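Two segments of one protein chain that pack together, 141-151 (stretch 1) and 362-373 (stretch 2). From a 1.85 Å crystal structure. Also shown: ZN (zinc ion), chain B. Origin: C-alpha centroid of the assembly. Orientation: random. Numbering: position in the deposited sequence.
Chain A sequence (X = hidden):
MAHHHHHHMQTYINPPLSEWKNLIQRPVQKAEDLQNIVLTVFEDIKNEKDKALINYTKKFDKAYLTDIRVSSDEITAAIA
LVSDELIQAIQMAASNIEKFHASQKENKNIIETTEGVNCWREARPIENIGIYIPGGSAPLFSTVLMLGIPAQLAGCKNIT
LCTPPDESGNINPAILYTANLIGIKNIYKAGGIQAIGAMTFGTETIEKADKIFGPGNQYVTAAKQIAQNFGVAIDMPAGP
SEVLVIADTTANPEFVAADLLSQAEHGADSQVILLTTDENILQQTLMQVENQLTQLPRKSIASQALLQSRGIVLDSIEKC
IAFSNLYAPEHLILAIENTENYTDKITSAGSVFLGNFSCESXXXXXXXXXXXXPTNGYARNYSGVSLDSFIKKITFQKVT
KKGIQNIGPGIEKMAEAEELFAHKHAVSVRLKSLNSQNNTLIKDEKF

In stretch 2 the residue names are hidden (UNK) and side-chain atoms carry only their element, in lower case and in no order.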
# COMPACT_ATOMS: atom_id res chain seq x y z
N PHE A 141 4.03 0.04 -24.63
CA PHE A 141 4.37 1.41 -24.27
C PHE A 141 3.24 2.12 -23.54
O PHE A 141 3.48 3.16 -22.92
CB PHE A 141 4.74 2.20 -25.54
CG PHE A 141 3.63 2.24 -26.56
CD1 PHE A 141 2.65 3.21 -26.50
CD2 PHE A 141 3.56 1.28 -27.55
CE1 PHE A 141 1.62 3.23 -27.40
CE2 PHE A 141 2.55 1.30 -28.48
CZ PHE A 141 1.57 2.28 -28.40
N SER A 142 2.00 1.62 -23.62
CA SER A 142 0.92 2.25 -22.87
C SER A 142 1.19 2.22 -21.37
O SER A 142 0.78 3.13 -20.63
CB SER A 142 -0.42 1.56 -23.20
OG SER A 142 -0.35 0.16 -22.93
N THR A 143 1.90 1.19 -20.89
CA THR A 143 2.24 1.15 -19.47
C THR A 143 3.15 2.30 -19.06
O THR A 143 3.12 2.75 -17.91
CB THR A 143 2.87 -0.20 -19.14
OG1 THR A 143 1.94 -1.23 -19.50
CG2 THR A 143 3.19 -0.33 -17.65
N VAL A 144 3.99 2.79 -19.99
CA VAL A 144 4.81 3.96 -19.69
C VAL A 144 3.94 5.15 -19.32
O VAL A 144 4.21 5.85 -18.33
CB VAL A 144 5.73 4.28 -20.88
CG1 VAL A 144 6.52 5.55 -20.60
CG2 VAL A 144 6.67 3.11 -21.17
N LEU A 145 2.87 5.39 -20.09
CA LEU A 145 1.95 6.47 -19.74
C LEU A 145 1.29 6.24 -18.39
O LEU A 145 1.16 7.17 -17.58
CB LEU A 145 0.86 6.62 -20.81
CG LEU A 145 1.30 7.03 -22.21
CD1 LEU A 145 0.09 7.06 -23.15
CD2 LEU A 145 2.01 8.39 -22.17
N MET A 146 0.86 5.00 -18.13
CA MET A 146 0.08 4.70 -16.93
C MET A 146 0.88 4.91 -15.64
O MET A 146 0.30 5.20 -14.59
CB MET A 146 -0.43 3.25 -16.98
CG MET A 146 -1.40 2.95 -18.10
SD MET A 146 -2.95 3.87 -17.91
CE MET A 146 -3.73 3.61 -19.51
N LEU A 147 2.18 4.68 -15.69
CA LEU A 147 3.02 4.80 -14.50
C LEU A 147 3.80 6.10 -14.47
O LEU A 147 3.97 6.69 -13.40
CB LEU A 147 4.00 3.62 -14.42
CG LEU A 147 3.31 2.25 -14.42
CD1 LEU A 147 4.34 1.14 -14.41
CD2 LEU A 147 2.35 2.09 -13.23
N GLY A 148 4.23 6.58 -15.64
CA GLY A 148 5.02 7.80 -15.69
C GLY A 148 4.20 9.05 -15.41
O GLY A 148 4.69 10.00 -14.79
N ILE A 149 2.95 9.09 -15.88
CA ILE A 149 2.18 10.33 -15.77
C ILE A 149 1.82 10.61 -14.31
O ILE A 149 2.03 11.74 -13.84
CB ILE A 149 0.93 10.29 -16.68
CG1 ILE A 149 1.35 10.49 -18.14
CG2 ILE A 149 -0.07 11.40 -16.28
CD1 ILE A 149 0.20 10.42 -19.16
N PRO A 150 1.29 9.66 -13.54
CA PRO A 150 0.99 10.00 -12.14
C PRO A 150 2.24 10.26 -11.31
O PRO A 150 2.20 11.06 -10.38
CB PRO A 150 0.19 8.79 -11.62
CG PRO A 150 0.38 7.71 -12.63
CD PRO A 150 0.65 8.38 -13.93
N ALA A 151 3.36 9.59 -11.63
CA ALA A 151 4.62 9.93 -10.98
C ALA A 151 4.97 11.40 -11.18
O ALA A 151 5.40 12.08 -10.24
CB ALA A 151 5.75 9.04 -11.50
N UNK A 362 -10.57 0.49 -24.24
CA UNK A 362 -10.54 1.92 -23.97
C UNK A 362 -9.85 2.23 -22.65
O UNK A 362 -9.06 3.18 -22.55
c UNK A 362 -11.96 2.50 -23.98
N UNK A 363 -10.12 1.44 -21.61
CA UNK A 363 -9.42 1.64 -20.35
C UNK A 363 -7.96 1.25 -20.45
O UNK A 363 -7.10 1.87 -19.82
N UNK A 364 -7.66 0.21 -21.23
CA UNK A 364 -6.27 -0.19 -21.45
C UNK A 364 -5.44 0.95 -22.01
O UNK A 364 -4.25 1.07 -21.69
o UNK A 364 -6.85 -3.65 -22.52
o UNK A 364 -6.76 -2.74 -20.51
c UNK A 364 -6.63 -2.69 -21.76
c UNK A 364 -6.20 -1.39 -22.40
N UNK A 365 -6.03 1.78 -22.87
CA UNK A 365 -5.25 2.72 -23.67
C UNK A 365 -5.55 4.18 -23.37
O UNK A 365 -4.60 4.96 -23.20
c UNK A 365 -5.52 0.09 -26.01
c UNK A 365 -2.77 0.05 -26.28
c UNK A 365 -3.53 -1.07 -26.60
c UNK A 365 -4.79 1.22 -25.67
c UNK A 365 -3.41 1.18 -25.82
o UNK A 365 -2.91 -2.21 -27.06
c UNK A 365 -4.90 -1.04 -26.48
c UNK A 365 -5.48 2.46 -25.17
N UNK A 366 -6.82 4.59 -23.33
CA UNK A 366 -7.09 6.01 -23.58
C UNK A 366 -8.16 6.68 -22.73
O UNK A 366 -8.23 7.92 -22.78
c UNK A 366 -7.46 6.21 -25.06
N UNK A 367 -9.02 5.96 -22.00
CA UNK A 367 -10.11 6.63 -21.29
C UNK A 367 -9.60 7.55 -20.20
O UNK A 367 -10.21 8.60 -19.92
c UNK A 367 -11.08 5.60 -20.71
o UNK A 367 -10.51 4.94 -19.59
N UNK A 368 -8.47 7.20 -19.58
CA UNK A 368 -7.88 7.98 -18.52
C UNK A 368 -7.67 7.22 -17.23
O UNK A 368 -6.85 7.64 -16.39
N UNK A 369 -8.39 6.11 -17.03
CA UNK A 369 -8.17 5.28 -15.86
C UNK A 369 -6.84 4.55 -16.00
O UNK A 369 -6.24 4.51 -17.07
c UNK A 369 -9.30 4.27 -15.70
o UNK A 369 -9.38 3.44 -16.87
c UNK A 369 -10.64 4.98 -15.51
N UNK A 370 -6.38 3.95 -14.90
CA UNK A 370 -5.09 3.26 -14.91
C UNK A 370 -5.27 1.78 -15.20
O UNK A 370 -6.11 1.12 -14.58
n UNK A 370 -2.23 4.49 -13.57
c UNK A 370 -2.90 3.35 -13.71
c UNK A 370 -4.39 3.43 -13.57
o UNK A 370 -2.35 2.28 -13.99
N UNK A 371 -4.48 1.24 -16.13
CA UNK A 371 -4.61 -0.17 -16.46
C UNK A 371 -3.72 -1.08 -15.62
O UNK A 371 -3.74 -2.31 -15.82
c UNK A 371 -1.34 -0.24 -19.94
c UNK A 371 -1.80 -0.72 -17.84
n UNK A 371 -0.81 -0.60 -18.78
c UNK A 371 -4.40 -0.41 -17.98
c UNK A 371 -2.97 -0.41 -18.46
n UNK A 371 -2.65 -0.13 -19.77
N UNK A 372 -2.93 -0.51 -14.70
CA UNK A 372 -2.05 -1.31 -13.83
C UNK A 372 -2.88 -1.69 -12.60
O UNK A 372 -3.01 -0.90 -11.65
c UNK A 372 0.21 -1.46 -12.76
c UNK A 372 -0.79 -0.55 -13.47
o UNK A 372 -0.16 -0.11 -14.68
N UNK A 373 -3.43 -2.90 -12.61
CA UNK A 373 -4.55 -3.29 -11.77
C UNK A 373 -4.29 -4.62 -11.07
O UNK A 373 -3.58 -5.47 -11.59
c UNK A 373 -5.83 -3.42 -12.60
c UNK A 373 -6.35 -2.13 -13.23
c UNK A 373 -7.06 -1.32 -12.16
c UNK A 373 -7.32 -2.47 -14.36
ZN ZN B . -5.44 -5.31 -22.48
O HOH W 1 -5.42 -5.11 -20.26
O HOH W 2 -7.00 -6.55 -22.01

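Position 362 carries a single side-chain carbon, out of reach of stretch 1, and is Ala362. Position 363 has no side-chain atoms, and its carbonyl O lies 3.8 Å from Met146 CE; it is Gly363. At position 364 two carbons, the second carrying two oxygens, form a carboxylate that stays clear of stretch 1, but the backbone O of 364 is 3.4 Å from Met146 CE. This is Asp364, whose OD2 binds ZN at 2.2 Å.

Position 365 bears one carbon, then a six-carbon ring carrying an oxygen. Its CB points away from stretch 1, yet the ring returns obliquely, bringing one ring carbon within 4.0 Å of Ser142 CB. This is Tyr365, and the carbon is CD1. Position 366, with one carbon directed away, is Ala366, where the chain leaves helical geometry. One carbon and one oxygen at position 367, again without contact, give Ser367. Position 368 has no side chain and is Gly368; at phi 124° a CB would be jammed against the preceding carbonyl oxygen.

At position 369 one carbon carries an oxygen and a carbon. The side chain points away, while the backbone O of 369 is 3.5 Å from Met146 SD; the branching is that of Thr369. Position 370 has two carbons, the second bearing one oxygen and one nitrogen, and the nitrogen lies 2.8 Å from Met146 O. This is Asn370, whose ND2 donates that bond to a carbonyl left free because Pro150 has no N-H to offer it.

Position 371 shows one carbon followed by a ring of three carbons and two nitrogens. One ring nitrogen is 2.9 Å from Thr143 OG1, and Met146 CG sits over one face, 3.5 Å from the ring centroid. This is His371: NE2 is hydrogen-bonded to Thr143 OG1, while ND1 donates to Asp364 O at 2.8 Å. At position 372 one carbon carries a carbon and an oxygen, the oxygen 3.6 Å from Leu147 CD2; this is Thr372, and the oxygen is OG1. Position 373 has four carbons forked at the second, beyond reach of stretch 1, and is Leu373.

The contact centres on Met146, which points from its helix toward stretch 2 and packs against the His371 face and several backbone carbonyls. The His371 N also donates a weak hydrogen bond to Met146 SD, 3.5 Å away. Asn370 and His371 add directional bonds to this packing; Asn370 OD1 in turn accepts from Thr372 N at 2.9 Å, so its amide is held at both ends.

Stretch 2, residues 362-373: AGDYASGTNHTL
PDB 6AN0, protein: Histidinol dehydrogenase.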